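Long-range contact in particle-associated lyase (Acinetobacter bacteriophage AP22, PDB 4Y9V), which binds and probably cleaves, as a tailspike lyase, the capsular polysaccharide of the Acinetobacter baumannii host: residues Y162-F174 against G305-N317. Numbering follows the deposited sequence.
Sequences YSPYRNYYRKGEF and GGDGDLGCVPCRN. With 49S (2-acetamido-2-deoxy-beta-D-mannopyranuronic acid), chain B; 49T (2-acetamido-2-deoxy-alpha-D-fucopyranose), chain C; SO4 (sulfate ion), chain K.
Tyr168 CG stands between its backbone N and carbonyl carbon (chi1 58°), which brings the ring alongside Gly306-Gly308. In one conformer, Arg316 has chi1 55° and a bend at chi3 that carries its guanidinium to Gly172 O. The contact joins a loop of the inserted Ig-like domain to a loop of the pectin lyase-like beta-helix, and both loops line the glycan pocket. Tyr168 CB packs 3.7 Å from Gly308 CA, an approach glycine allows by lacking CB. C6 of the N-acetylfucosamine unit (49T) sits over the centre of the Tyr168 ring. The phenol OH donates to 49S O6A at 2.6 Å and accepts from 49S N2. Arg166 NH1 also donates to this OH, in the guanidinium plane, consistent with Arg166 orienting the hydroxyl for the sugar. Gly306 grips the same sugar through its backbone N and O; His337, Tyr278 and Gln281 add further bonds. Arg170 NH1 reaches Gly308 O at 2.8 Å, tilted 29° from the carbonyl plane. Water 2 bridges Tyr168 O and Cys312 O. Further along, Pro314 CG lies over one face of Tyr162, and Val313 CG2 lies over one face of Phe174, 3.9 Å from its centroid. In that conformer Arg316 NE forms a salt bridge with Glu341, which also bonds Tyr162 OH. Likewise, Arg316 NH1 donates to Gly172 O at 2.8 Å, within the carbonyl plane, while NH2 and Gly172 N share water 5.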
loop_
_atom_site.group_PDB
_atom_site.type_symbol
_atom_site.label_atom_id
_atom_site.label_comp_id
_atom_site.label_asym_id
_atom_site.label_seq_id
_atom_site.Cartn_x
_atom_site.Cartn_y
_atom_site.Cartn_z
ATOM N N TYR A 162 -13.897 23.148 -14.834
ATOM C CA TYR A 162 -13.550 21.831 -14.318
ATOM C C TYR A 162 -14.796 21.086 -13.786
ATOM O O TYR A 162 -15.012 19.934 -14.123
ATOM C CB TYR A 162 -12.469 21.902 -13.210
ATOM C CG TYR A 162 -12.056 20.539 -12.709
ATOM C CD1 TYR A 162 -11.243 19.727 -13.460
ATOM C CD2 TYR A 162 -12.497 20.059 -11.480
ATOM C CE1 TYR A 162 -10.855 18.453 -13.007
ATOM C CE2 TYR A 162 -12.127 18.813 -11.027
ATOM C CZ TYR A 162 -11.311 18.006 -11.778
ATOM O OH TYR A 162 -11.000 16.770 -11.278
ATOM N N SER A 163 -15.579 21.733 -12.932
ATOM C CA SER A 163 -16.716 21.085 -12.303
ATOM C C SER A 163 -17.884 22.035 -12.194
ATOM O O SER A 163 -17.707 23.221 -11.941
ATOM C CB SER A 163 -16.316 20.622 -10.910
ATOM O OG SER A 163 -17.460 20.330 -10.107
ATOM N N PRO A 164 -19.113 21.487 -12.325
ATOM C CA PRO A 164 -20.313 22.297 -12.235
ATOM C C PRO A 164 -20.704 22.681 -10.821
ATOM O O PRO A 164 -21.673 23.435 -10.623
ATOM C CB PRO A 164 -21.380 21.398 -12.893
ATOM C CG PRO A 164 -20.919 19.988 -12.472
ATOM C CD PRO A 164 -19.415 20.077 -12.672
ATOM N N TYR A 165 -20.006 22.176 -9.794
ATOM C CA TYR A 165 -20.460 22.391 -8.435
ATOM C C TYR A 165 -20.168 23.779 -7.877
ATOM O O TYR A 165 -20.916 24.258 -7.010
ATOM C CB TYR A 165 -19.906 21.285 -7.485
ATOM C CG TYR A 165 -20.722 20.010 -7.640
ATOM C CD1 TYR A 165 -20.393 19.075 -8.606
ATOM C CD2 TYR A 165 -21.852 19.810 -6.875
ATOM C CE1 TYR A 165 -21.190 17.936 -8.774
ATOM C CE2 TYR A 165 -22.639 18.687 -7.042
ATOM C CZ TYR A 165 -22.324 17.756 -7.993
ATOM O OH TYR A 165 -23.142 16.665 -8.155
ATOM N N ARG A 166 -19.045 24.406 -8.274
ATOM C CA ARG A 166 -18.698 25.734 -7.762
ATOM C C ARG A 166 -18.061 26.511 -8.905
ATOM O O ARG A 166 -17.304 25.961 -9.695
ATOM C CB ARG A 166 -17.724 25.659 -6.574
ATOM C CG ARG A 166 -18.232 24.840 -5.410
ATOM C CD ARG A 166 -17.379 24.975 -4.164
ATOM N NE ARG A 166 -17.752 23.971 -3.177
ATOM C CZ ARG A 166 -17.212 23.896 -1.978
ATOM N NH1 ARG A 166 -16.314 24.796 -1.590
ATOM N NH2 ARG A 166 -17.530 22.884 -1.171
ATOM N N ASN A 167 -18.377 27.807 -8.984
ATOM C CA ASN A 167 -17.955 28.580 -10.123
ATOM C C ASN A 167 -16.425 28.622 -10.287
ATOM O O ASN A 167 -15.922 28.672 -11.411
ATOM C CB ASN A 167 -18.543 30.014 -10.074
ATOM C CG ASN A 167 -17.875 30.907 -9.087
ATOM O OD1 ASN A 167 -17.748 30.602 -7.925
ATOM N ND2 ASN A 167 -17.420 32.034 -9.640
ATOM N N TYR A 168 -15.723 28.597 -9.162
ATOM C CA TYR A 168 -14.273 28.691 -9.168
ATOM C C TYR A 168 -13.566 27.345 -9.392
ATOM O O TYR A 168 -12.337 27.312 -9.418
ATOM C CB TYR A 168 -13.781 29.363 -7.895
ATOM C CG TYR A 168 -14.153 28.741 -6.590
ATOM C CD1 TYR A 168 -13.281 27.842 -5.946
ATOM C CD2 TYR A 168 -15.334 29.058 -5.921
ATOM C CE1 TYR A 168 -13.589 27.287 -4.720
ATOM C CE2 TYR A 168 -15.643 28.516 -4.671
ATOM C CZ TYR A 168 -14.761 27.650 -4.071
ATOM O OH TYR A 168 -15.012 27.150 -2.804
ATOM N N TYR A 169 -14.333 26.291 -9.635
ATOM C CA TYR A 169 -13.743 25.008 -10.049
ATOM C C TYR A 169 -13.477 25.084 -11.557
ATOM O O TYR A 169 -14.261 24.616 -12.385
ATOM C CB TYR A 169 -14.661 23.861 -9.709
ATOM C CG TYR A 169 -14.850 23.533 -8.257
ATOM C CD1 TYR A 169 -14.024 24.044 -7.240
ATOM C CD2 TYR A 169 -15.837 22.625 -7.856
ATOM C CE1 TYR A 169 -14.195 23.665 -5.901
ATOM C CE2 TYR A 169 -15.985 22.215 -6.567
ATOM C CZ TYR A 169 -15.176 22.721 -5.568
ATOM O OH TYR A 169 -15.275 22.339 -4.259
ATOM N N ARG A 170 -12.336 25.716 -11.887
ATOM C CA ARG A 170 -11.893 25.954 -13.242
ATOM C C ARG A 170 -10.791 24.974 -13.583
ATOM O O ARG A 170 -10.009 24.529 -12.722
ATOM C CB ARG A 170 -11.421 27.405 -13.432
ATOM C CG ARG A 170 -12.468 28.407 -12.983
ATOM C CD ARG A 170 -12.226 29.815 -13.545
ATOM N NE ARG A 170 -13.090 30.792 -12.884
ATOM C CZ ARG A 170 -12.867 31.286 -11.687
ATOM N NH1 ARG A 170 -11.718 31.055 -11.067
ATOM N NH2 ARG A 170 -13.802 31.994 -11.083
ATOM N N LYS A 171 -10.711 24.587 -14.864
ATOM C CA LYS A 171 -9.739 23.572 -15.282
ATOM C C LYS A 171 -8.360 24.208 -15.531
ATOM O O LYS A 171 -8.229 25.377 -15.865
ATOM C CB LYS A 171 -10.243 22.770 -16.470
ATOM C CG LYS A 171 -10.413 23.528 -17.758
ATOM C CD LYS A 171 -10.875 22.614 -18.883
ATOM C CE LYS A 171 -11.069 23.344 -20.196
ATOM N NZ LYS A 171 -11.588 22.429 -21.228
ATOM N N GLY A 172 -7.339 23.361 -15.391
ATOM C CA GLY A 172 -5.966 23.755 -15.623
ATOM C C GLY A 172 -5.032 22.743 -15.001
ATOM O O GLY A 172 -5.479 21.802 -14.347
ATOM N N GLU A 173 -3.734 22.936 -15.198
ATOM C CA GLU A 173 -2.734 22.076 -14.589
ATOM C C GLU A 173 -1.360 22.749 -14.677
ATOM O O GLU A 173 -1.163 23.679 -15.457
ATOM C CB GLU A 173 -2.711 20.674 -15.237
ATOM C CG GLU A 173 -2.416 20.662 -16.721
ATOM C CD GLU A 173 -2.884 19.332 -17.303
ATOM O OE1 GLU A 173 -4.132 19.158 -17.485
ATOM O OE2 GLU A 173 -2.052 18.421 -17.524
ATOM N N PHE A 174 -0.431 22.238 -13.905
ATOM C CA PHE A 174 0.949 22.648 -13.953
ATOM C C PHE A 174 1.751 21.699 -14.830
ATOM O O PHE A 174 1.536 20.486 -14.773
ATOM C CB PHE A 174 1.572 22.630 -12.555
ATOM C CG PHE A 174 0.929 23.556 -11.539
ATOM C CD1 PHE A 174 0.246 24.703 -11.906
ATOM C CD2 PHE A 174 1.050 23.263 -10.177
ATOM C CE1 PHE A 174 -0.305 25.546 -10.931
ATOM C CE2 PHE A 174 0.492 24.102 -9.213
ATOM C CZ PHE A 174 -0.180 25.232 -9.608
ATOM N N GLY A 305 -8.373 21.355 -1.637
ATOM C CA GLY A 305 -9.308 22.141 -2.421
ATOM C C GLY A 305 -8.610 23.389 -2.950
ATOM O O GLY A 305 -7.748 23.291 -3.800
ATOM N N GLY A 306 -9.002 24.555 -2.425
ATOM C CA GLY A 306 -8.383 25.814 -2.785
ATOM C C GLY A 306 -9.388 26.903 -3.113
ATOM O O GLY A 306 -10.467 26.936 -2.512
ATOM N N ASP A 307 -8.968 27.798 -3.970
ATOM C CA ASP A 307 -9.745 29.020 -4.237
ATOM C C ASP A 307 -9.824 29.251 -5.740
ATOM O O ASP A 307 -9.757 28.329 -6.529
ATOM C CB ASP A 307 -9.313 30.173 -3.341
ATOM C CG ASP A 307 -7.945 30.726 -3.663
ATOM O OD1 ASP A 307 -6.953 30.046 -3.337
ATOM O OD2 ASP A 307 -7.840 31.810 -4.266
ATOM N N GLY A 308 -10.022 30.517 -6.144
ATOM C CA GLY A 308 -10.446 30.842 -7.479
ATOM C C GLY A 308 -9.681 31.944 -8.172
ATOM O O GLY A 308 -10.180 32.471 -9.170
ATOM N N ASP A 309 -8.500 32.304 -7.709
ATOM C CA ASP A 309 -7.703 33.254 -8.436
ATOM C C ASP A 309 -7.080 32.605 -9.684
ATOM O O ASP A 309 -6.999 31.387 -9.805
ATOM C CB ASP A 309 -6.620 33.835 -7.530
ATOM C CG ASP A 309 -7.119 34.765 -6.454
ATOM O OD1 ASP A 309 -8.349 35.026 -6.379
ATOM O OD2 ASP A 309 -6.260 35.214 -5.643
ATOM N N LEU A 310 -6.593 33.460 -10.578
ATOM C CA LEU A 310 -5.845 33.024 -11.745
ATOM C C LEU A 310 -4.755 32.035 -11.322
ATOM O O LEU A 310 -3.954 32.331 -10.443
ATOM C CB LEU A 310 -5.250 34.270 -12.406
ATOM C CG LEU A 310 -4.518 34.036 -13.717
ATOM C CD1 LEU A 310 -5.512 33.617 -14.781
ATOM C CD2 LEU A 310 -3.810 35.299 -14.172
ATOM N N GLY A 311 -4.714 30.869 -11.991
ATOM C CA GLY A 311 -3.727 29.855 -11.673
ATOM C C GLY A 311 -4.125 28.841 -10.610
ATOM O O GLY A 311 -3.356 27.917 -10.340
ATOM N N CYS A 312 -5.315 29.001 -10.024
ATOM C CA CYS A 312 -5.801 28.075 -9.001
ATOM C C CYS A 312 -6.379 26.804 -9.664
ATOM O O CYS A 312 -7.580 26.613 -9.796
ATOM C CB CYS A 312 -6.819 28.773 -8.125
ATOM S SG CYS A 312 -6.055 29.987 -6.995
ATOM N N VAL A 313 -5.459 25.945 -10.079
ATOM C CA VAL A 313 -5.755 24.711 -10.798
ATOM C C VAL A 313 -6.422 23.687 -9.867
ATOM O O VAL A 313 -6.277 23.741 -8.644
ATOM C CB VAL A 313 -4.445 24.118 -11.368
ATOM C CG1 VAL A 313 -3.846 25.046 -12.426
ATOM C CG2 VAL A 313 -3.439 23.783 -10.286
ATOM N N PRO A 314 -7.068 22.668 -10.456
ATOM C CA PRO A 314 -7.502 21.516 -9.652
ATOM C C PRO A 314 -6.317 20.889 -8.922
ATOM O O PRO A 314 -5.189 20.917 -9.400
ATOM C CB PRO A 314 -8.079 20.559 -10.704
ATOM C CG PRO A 314 -8.539 21.480 -11.823
ATOM C CD PRO A 314 -7.436 22.540 -11.875
ATOM N N CYS A 315 -6.612 20.282 -7.780
ATOM C CA CYS A 315 -5.593 19.497 -7.084
ATOM C C CYS A 315 -5.512 18.097 -7.709
ATOM O O CYS A 315 -6.528 17.473 -7.989
ATOM C CB CYS A 315 -5.928 19.272 -5.611
ATOM S SG CYS A 315 -5.910 20.798 -4.627
ATOM N N ARG A 316 -4.286 17.590 -7.825
ATOM C CA ARG A 316 -4.116 16.241 -8.388
ATOM C C ARG A 316 -2.778 15.702 -7.945
ATOM O O ARG A 316 -1.819 16.454 -7.651
ATOM C CB ARG A 316 -4.389 16.224 -9.904
ATOM C CG ARG A 316 -3.553 17.205 -10.682
ATOM C CD ARG A 316 -3.757 17.045 -12.171
ATOM N NE ARG A 316 -5.134 17.067 -12.639
ATOM C CZ ARG A 316 -5.741 18.121 -13.174
ATOM N NH1 ARG A 316 -5.177 19.298 -13.196
ATOM N NH2 ARG A 316 -6.947 17.960 -13.707
ATOM N N ASN A 317 -2.685 14.371 -7.920
ATOM C CA ASN A 317 -1.501 13.599 -7.552
ATOM C C ASN A 317 -1.132 13.821 -6.096
ATOM O O ASN A 317 0.023 14.076 -5.739
ATOM C CB ASN A 317 -0.336 13.836 -8.484
ATOM C CG ASN A 317 -0.583 13.334 -9.888
ATOM O OD1 ASN A 317 -1.348 12.374 -10.095
ATOM N ND2 ASN A 317 0.063 13.959 -10.857
HETATM C C8 49S B . -12.404 24.399 -2.707
HETATM C C7 49S B . -12.178 24.888 -1.293
HETATM O O7 49S B . -11.239 24.440 -0.600
HETATM N N2 49S B . -13.035 25.817 -0.841
HETATM C C2 49S B . -13.003 26.344 0.508
HETATM C C3 49S B . -12.450 27.771 0.566
HETATM O O3 49S B . -11.122 27.825 0.044
HETATM C C1 49S B . -14.406 26.345 1.084
HETATM O O1 49S B . -15.005 25.083 1.022
HETATM O O5 49S B . -15.236 27.201 0.299
HETATM C C5 49S B . -14.825 28.574 0.430
HETATM C C6 49S B . -15.817 29.437 -0.322
HETATM O O6A 49S B . -16.198 29.062 -1.460
HETATM O O6B 49S B . -16.180 30.498 0.242
HETATM C C4 49S B . -13.404 28.754 -0.105
HETATM O O4 49S B . -13.120 30.120 0.220
HETATM C C1 49T C . -12.031 30.750 -0.426
HETATM C C2 49T C . -12.017 32.198 0.075
HETATM N N2 49T C . -12.176 32.227 1.537
HETATM C C7 49T C . -11.168 32.543 2.334
HETATM O O7 49T C . -10.024 32.743 1.971
HETATM C C8 49T C . -11.535 32.618 3.819
HETATM O O5 49T C . -12.102 30.686 -1.806
HETATM C C5 49T C . -13.210 31.372 -2.407
HETATM C C6 49T C . -13.189 31.083 -3.895
HETATM C C4 49T C . -13.118 32.855 -2.058
HETATM O O4 49T C . -11.911 33.376 -2.605
HETATM C C3 49T C . -13.132 32.999 -0.560
HETATM O O3 49T C . -12.912 34.394 -0.216
HETATM S S SO4 K . -16.294 22.207 2.917
HETATM O O1 SO4 K . -16.387 22.653 1.537
HETATM O O2 SO4 K . -16.325 20.734 2.960
HETATM O O3 SO4 K . -17.467 22.757 3.617
HETATM O O4 SO4 K . -15.070 22.652 3.626
HETATM O O HOH W 1 -10.353 25.655 -7.371
HETATM O O HOH W 2 -9.771 28.355 -10.052
HETATM O O HOH W 3 -9.768 24.801 -9.974
HETATM O O HOH W 4 -13.297 32.847 -8.395
HETATM O O HOH W 5 -7.930 20.306 -15.444
#